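Long-range contacts in meta cleavage compound hydrolase (Janthinobacterium, PDB 1J1I), which hydrolyses a carbon-carbon bond of the ring-cleavage product formed from carbazole, probably yielding anthranilate and 2-hydroxypenta-2,4-dienoate: residues A[81-86]-A[193-197]; A[25-29]-A[77-81]. All coordinates share one frame; numbering follows the deposited sequence.

Contact 1 (A[81-86]-A[193-197]); sequences KPDIEY and ATRKA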
loop_
_atom_site.group_PDB
_atom_site.type_symbol
_atom_site.label_atom_id
_atom_site.label_comp_id
_atom_site.label_asym_id
_atom_site.label_seq_id
_atom_site.Cartn_x
_atom_site.Cartn_y
_atom_site.Cartn_z
ATOM N N LYS A 81 -12.923 -10.563 32.424
ATOM C CA LYS A 81 -13.935 -11.378 31.776
ATOM C C LYS A 81 -15.165 -11.478 32.669
ATOM O O LYS A 81 -15.432 -12.522 33.261
ATOM C CB LYS A 81 -13.347 -12.763 31.497
ATOM C CG LYS A 81 -12.039 -12.680 30.719
ATOM C CD LYS A 81 -11.342 -14.014 30.583
ATOM C CE LYS A 81 -10.068 -13.862 29.758
ATOM N NZ LYS A 81 -9.101 -12.891 30.350
ATOM N N PRO A 82 -15.929 -10.382 32.780
ATOM C CA PRO A 82 -17.127 -10.383 33.617
ATOM C C PRO A 82 -18.240 -11.253 33.040
ATOM O O PRO A 82 -18.229 -11.602 31.858
ATOM C CB PRO A 82 -17.504 -8.906 33.671
ATOM C CG PRO A 82 -17.088 -8.415 32.318
ATOM C CD PRO A 82 -15.734 -9.070 32.141
ATOM N N ASP A 83 -19.198 -11.609 33.885
ATOM C CA ASP A 83 -20.311 -12.433 33.445
ATOM C C ASP A 83 -21.345 -11.541 32.783
ATOM O O ASP A 83 -22.300 -11.097 33.419
ATOM C CB ASP A 83 -20.931 -13.168 34.630
ATOM C CG ASP A 83 -22.111 -14.014 34.224
ATOM O OD1 ASP A 83 -21.966 -14.816 33.276
ATOM O OD2 ASP A 83 -23.180 -13.874 34.852
ATOM N N ILE A 84 -21.138 -11.277 31.496
ATOM C CA ILE A 84 -22.029 -10.421 30.729
ATOM C C ILE A 84 -22.247 -11.002 29.341
ATOM O O ILE A 84 -21.668 -12.029 28.985
ATOM C CB ILE A 84 -21.428 -9.018 30.532
ATOM C CG1 ILE A 84 -20.197 -9.112 29.624
ATOM C CG2 ILE A 84 -21.048 -8.412 31.875
ATOM C CD1 ILE A 84 -19.568 -7.772 29.292
ATOM N N GLU A 85 -23.093 -10.338 28.562
ATOM C CA GLU A 85 -23.339 -10.769 27.195
ATOM C C GLU A 85 -22.230 -10.105 26.385
ATOM O O GLU A 85 -22.098 -8.884 26.393
ATOM C CB GLU A 85 -24.712 -10.296 26.705
ATOM C CG GLU A 85 -24.991 -10.658 25.252
ATOM C CD GLU A 85 -26.397 -10.296 24.804
ATOM O OE1 GLU A 85 -26.864 -9.182 25.124
ATOM O OE2 GLU A 85 -27.032 -11.125 24.116
ATOM N N TYR A 86 -21.422 -10.916 25.714
ATOM C CA TYR A 86 -20.313 -10.401 24.923
ATOM C C TYR A 86 -20.756 -10.034 23.513
ATOM O O TYR A 86 -20.684 -10.850 22.599
ATOM C CB TYR A 86 -19.183 -11.437 24.880
ATOM C CG TYR A 86 -18.435 -11.577 26.189
ATOM C CD1 TYR A 86 -17.213 -10.929 26.389
ATOM C CD2 TYR A 86 -18.955 -12.334 27.239
ATOM C CE1 TYR A 86 -16.527 -11.034 27.603
ATOM C CE2 TYR A 86 -18.279 -12.442 28.461
ATOM C CZ TYR A 86 -17.067 -11.789 28.634
ATOM O OH TYR A 86 -16.402 -11.875 29.839
ATOM N N ALA A 193 -10.957 -19.585 32.340
ATOM C CA ALA A 193 -11.691 -18.319 32.355
ATOM C C ALA A 193 -11.688 -17.717 30.947
ATOM O O ALA A 193 -12.705 -17.213 30.463
ATOM C CB ALA A 193 -11.056 -17.346 33.338
ATOM N N THR A 194 -10.530 -17.776 30.299
ATOM C CA THR A 194 -10.367 -17.250 28.949
ATOM C C THR A 194 -11.219 -18.055 27.970
ATOM O O THR A 194 -11.839 -17.500 27.062
ATOM C CB THR A 194 -8.893 -17.326 28.508
ATOM O OG1 THR A 194 -8.080 -16.605 29.445
ATOM C CG2 THR A 194 -8.716 -16.724 27.119
ATOM N N ARG A 195 -11.247 -19.368 28.164
ATOM C CA ARG A 195 -12.021 -20.240 27.298
ATOM C C ARG A 195 -13.514 -19.982 27.448
ATOM O O ARG A 195 -14.250 -19.993 26.464
ATOM C CB ARG A 195 -11.710 -21.708 27.602
ATOM C CG ARG A 195 -12.545 -22.681 26.785
ATOM C CD ARG A 195 -12.116 -24.118 27.010
ATOM N NE ARG A 195 -12.892 -25.041 26.186
ATOM C CZ ARG A 195 -12.616 -26.334 26.049
ATOM N NH1 ARG A 195 -11.576 -26.865 26.680
ATOM N NH2 ARG A 195 -13.378 -27.096 25.275
ATOM N N LYS A 196 -13.959 -19.746 28.680
ATOM C CA LYS A 196 -15.370 -19.481 28.936
ATOM C C LYS A 196 -15.820 -18.197 28.239
ATOM O O LYS A 196 -16.897 -18.152 27.637
ATOM C CB LYS A 196 -15.630 -19.367 30.440
ATOM C CG LYS A 196 -17.090 -19.125 30.802
ATOM C CD LYS A 196 -17.288 -19.072 32.314
ATOM C CE LYS A 196 -18.748 -18.849 32.690
ATOM N NZ LYS A 196 -19.274 -17.543 32.198
ATOM N N ALA A 197 -15.003 -17.153 28.330
ATOM C CA ALA A 197 -15.332 -15.884 27.688
ATOM C C ALA A 197 -15.305 -16.049 26.171
ATOM O O ALA A 197 -16.117 -15.457 25.458
ATOM C CB ALA A 197 -14.346 -14.798 28.115
#
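Lys81 and Ala197 meet at the heart of a loop-on-helix packing contact, in which the loop between strand 67-71 and helix 88-101 of the alpha/beta-hydrolase fold rests against the first turns of helix 192-208. No hydrogen bond crosses it, and the grip is made mainly by the methylenes of one long lysine. With CG anti to its carbonyl carbon (chi1 -54°) and an extended run as far as CE, the Lys81 chain passes over the helix. CB and CG lie 4.1 Å from the CB of Ala197, and farther out CD comes 3.5 Å from the backbone O of Ala193. CE then presses on Thr194, 3.5 Å from its CA, a snug carbon pair, and beside its OG1. The bend at chi4 (59°) turns the ammonium back to its own loop, where NZ is bonded to the carbonyl oxygens of Gly77 and Thr79. The hydroxyl of Thr194 is likewise engaged elsewhere, with Asp191 OD2 just before the helix, so the lysine and the threonine touch without bonding.

Ala197 suits its place because a lone methyl lets the loop come near the helix. That methyl also meets the phenol end of Tyr86, at an oblique angle and 4.0 Å from OH. Tyr86 OH makes a weak hydrogen bond to Pro82 O (2.7 Å), within its own loop, and Ile84 CG1 lies over one ring face. At the exposed border Asp83, centre of an inverse gamma turn, faces Lys196, extended to CE and bent at its last torsion, in a long salt bridge, OD1 to NZ 4.0 Å. Van der Waals contact thus dominates: the lysine methylenes nearest the ammonium lie against helix oxygens, which is probably mildly favourable, the polar ends of Lys81, Thr194 and Tyr86 find partners each on its own side, and the surface ion pair probably adds only modest attraction.

Contact 2 (A[25-29]-A[77-81]); sequences GVETR and GKTAK
Val26, at the start of strand 26-33, sends CG1 to the methyl of Ala80, 3.6 Å away, and more loosely to CG2 of Thr79, whose side chain it crosses at about a right angle. A branched apolar residue fits here, filling the angle between strand and loop. Glu27 contributes its backbone: its O accepts a nearly straight hydrogen bond from Ala80 N (2.9 Å), while its carboxylate leads away. The small Ala80 side chain allows this close approach. Thr28 lies side by side with Thr79, the two pointing the same way, and its CG2 is 3.4 Å from Thr79 OG1; its own hydroxyl bonds back to Val26 O and to His94 NE2. Arg29 N donates to Thr79 OG1 (3.2 Å); for this N-H a threonine hydroxyl stands in for a carbonyl. Because Thr79 OG1 also bonds Asp72 O, it links the strand N-H to Asp72, with which Arg29 shares a backbone bond too. Beyond CB, packed 3.6 Å from Lys78 CB, the Arg29 chain bends at chi2 (-115°) and brings one guanidinium face under Lys78 CD, 3.7 Å from NE. Arg29 NH2 and Lys78 NZ are 4.2 Å apart, and Glu18 OE2 takes a salt bridge from each residue, so the two cations share one carboxylate; Asp72 and Glu50 hold NH1 as well.

Helix 88-101 packs on Val26, Thr28 and Thr79 through His94 and Phe98. The loop 77-81, continuing from strand 67-71, lies along the start of strand 26-33, with strand 17-23 bonded to Thr28 through Val21.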
loop_
_atom_site.group_PDB
_atom_site.type_symbol
_atom_site.label_atom_id
_atom_site.label_comp_id
_atom_site.label_asym_id
_atom_site.label_seq_id
_atom_site.Cartn_x
_atom_site.Cartn_y
_atom_site.Cartn_z
ATOM N N GLY A 25 -14.590 0.311 34.555
ATOM C CA GLY A 25 -15.118 -0.815 35.303
ATOM C C GLY A 25 -14.530 -2.144 34.885
ATOM O O GLY A 25 -14.663 -3.136 35.599
ATOM N N VAL A 26 -13.883 -2.174 33.726
ATOM C CA VAL A 26 -13.266 -3.405 33.241
ATOM C C VAL A 26 -11.742 -3.293 33.315
ATOM O O VAL A 26 -11.137 -2.521 32.566
ATOM C CB VAL A 26 -13.679 -3.706 31.771
ATOM C CG1 VAL A 26 -13.009 -4.997 31.288
ATOM C CG2 VAL A 26 -15.196 -3.839 31.670
ATOM N N GLU A 27 -11.120 -4.038 34.230
ATOM C CA GLU A 27 -9.662 -4.010 34.343
ATOM C C GLU A 27 -9.152 -4.475 32.989
ATOM O O GLU A 27 -9.619 -5.484 32.461
ATOM C CB GLU A 27 -9.147 -4.967 35.428
ATOM C CG GLU A 27 -8.695 -4.316 36.743
ATOM C CD GLU A 27 -8.086 -2.928 36.571
ATOM O OE1 GLU A 27 -8.855 -1.957 36.609
ATOM O OE2 GLU A 27 -6.853 -2.809 36.394
ATOM N N THR A 28 -8.183 -3.750 32.442
ATOM C CA THR A 28 -7.660 -4.066 31.120
ATOM C C THR A 28 -6.145 -4.172 31.098
ATOM O O THR A 28 -5.447 -3.362 31.705
ATOM C CB THR A 28 -8.108 -2.984 30.114
ATOM O OG1 THR A 28 -9.527 -2.814 30.211
ATOM C CG2 THR A 28 -7.745 -3.381 28.688
ATOM N N ARG A 29 -5.647 -5.181 30.395
ATOM C CA ARG A 29 -4.215 -5.406 30.277
ATOM C C ARG A 29 -3.701 -4.905 28.940
ATOM O O ARG A 29 -4.322 -5.135 27.900
ATOM C CB ARG A 29 -3.905 -6.900 30.398
ATOM C CG ARG A 29 -2.440 -7.265 30.174
ATOM C CD ARG A 29 -2.277 -8.119 28.928
ATOM N NE ARG A 29 -0.962 -8.749 28.869
ATOM C CZ ARG A 29 -0.646 -9.739 28.042
ATOM N NH1 ARG A 29 -1.550 -10.215 27.196
ATOM N NH2 ARG A 29 0.572 -10.262 28.071
ATOM N N GLY A 77 -7.156 -12.521 26.491
ATOM C CA GLY A 77 -5.883 -12.404 27.179
ATOM C C GLY A 77 -5.971 -12.235 28.682
ATOM O O GLY A 77 -6.529 -13.085 29.377
ATOM N N LYS A 78 -5.415 -11.135 29.185
ATOM C CA LYS A 78 -5.429 -10.872 30.619
ATOM C C LYS A 78 -6.449 -9.814 31.017
ATOM O O LYS A 78 -6.523 -9.422 32.181
ATOM C CB LYS A 78 -4.036 -10.457 31.094
ATOM C CG LYS A 78 -2.981 -11.545 30.931
ATOM C CD LYS A 78 -1.672 -11.136 31.580
ATOM C CE LYS A 78 -0.584 -12.170 31.330
ATOM N NZ LYS A 78 0.712 -11.774 31.949
ATOM N N THR A 79 -7.227 -9.344 30.048
ATOM C CA THR A 79 -8.253 -8.349 30.327
ATOM C C THR A 79 -9.400 -9.043 31.052
ATOM O O THR A 79 -9.580 -10.252 30.913
ATOM C CB THR A 79 -8.741 -7.686 29.020
ATOM O OG1 THR A 79 -7.763 -6.730 28.599
ATOM C CG2 THR A 79 -10.077 -6.987 29.215
ATOM N N ALA A 80 -10.162 -8.277 31.829
ATOM C CA ALA A 80 -11.277 -8.811 32.610
ATOM C C ALA A 80 -12.329 -9.557 31.795
ATOM O O ALA A 80 -12.603 -9.230 30.639
ATOM C CB ALA A 80 -11.942 -7.688 33.411
ATOM N N LYS A 81 -12.923 -10.563 32.424
ATOM C CA LYS A 81 -13.935 -11.378 31.776
ATOM C C LYS A 81 -15.165 -11.478 32.669
ATOM O O LYS A 81 -15.432 -12.522 33.261
ATOM C CB LYS A 81 -13.347 -12.763 31.497
ATOM C CG LYS A 81 -12.039 -12.680 30.719
ATOM C CD LYS A 81 -11.342 -14.014 30.583
ATOM C CE LYS A 81 -10.068 -13.862 29.758
ATOM N NZ LYS A 81 -9.101 -12.891 30.350
#

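In the fold
From the N terminus the chain forms strand 17-23 and turns into strand 26-33, where contact 2 begins. It then runs through strand 38-42, two short helices and strand 67-71 before the following loop returns at 77-81 to close contact 2. Contact 1 opens in the same loop, at the shared Lys81, and closes more than a hundred residues later, when helix 192-208 arrives. The two closures thus neither nest nor cross; they follow in series, their centres about 10 Å apart. Together they place the loop ahead of helix 88-101 between the antiparallel edge of the sheet and helix 192-208, linking an early strand to a late helix.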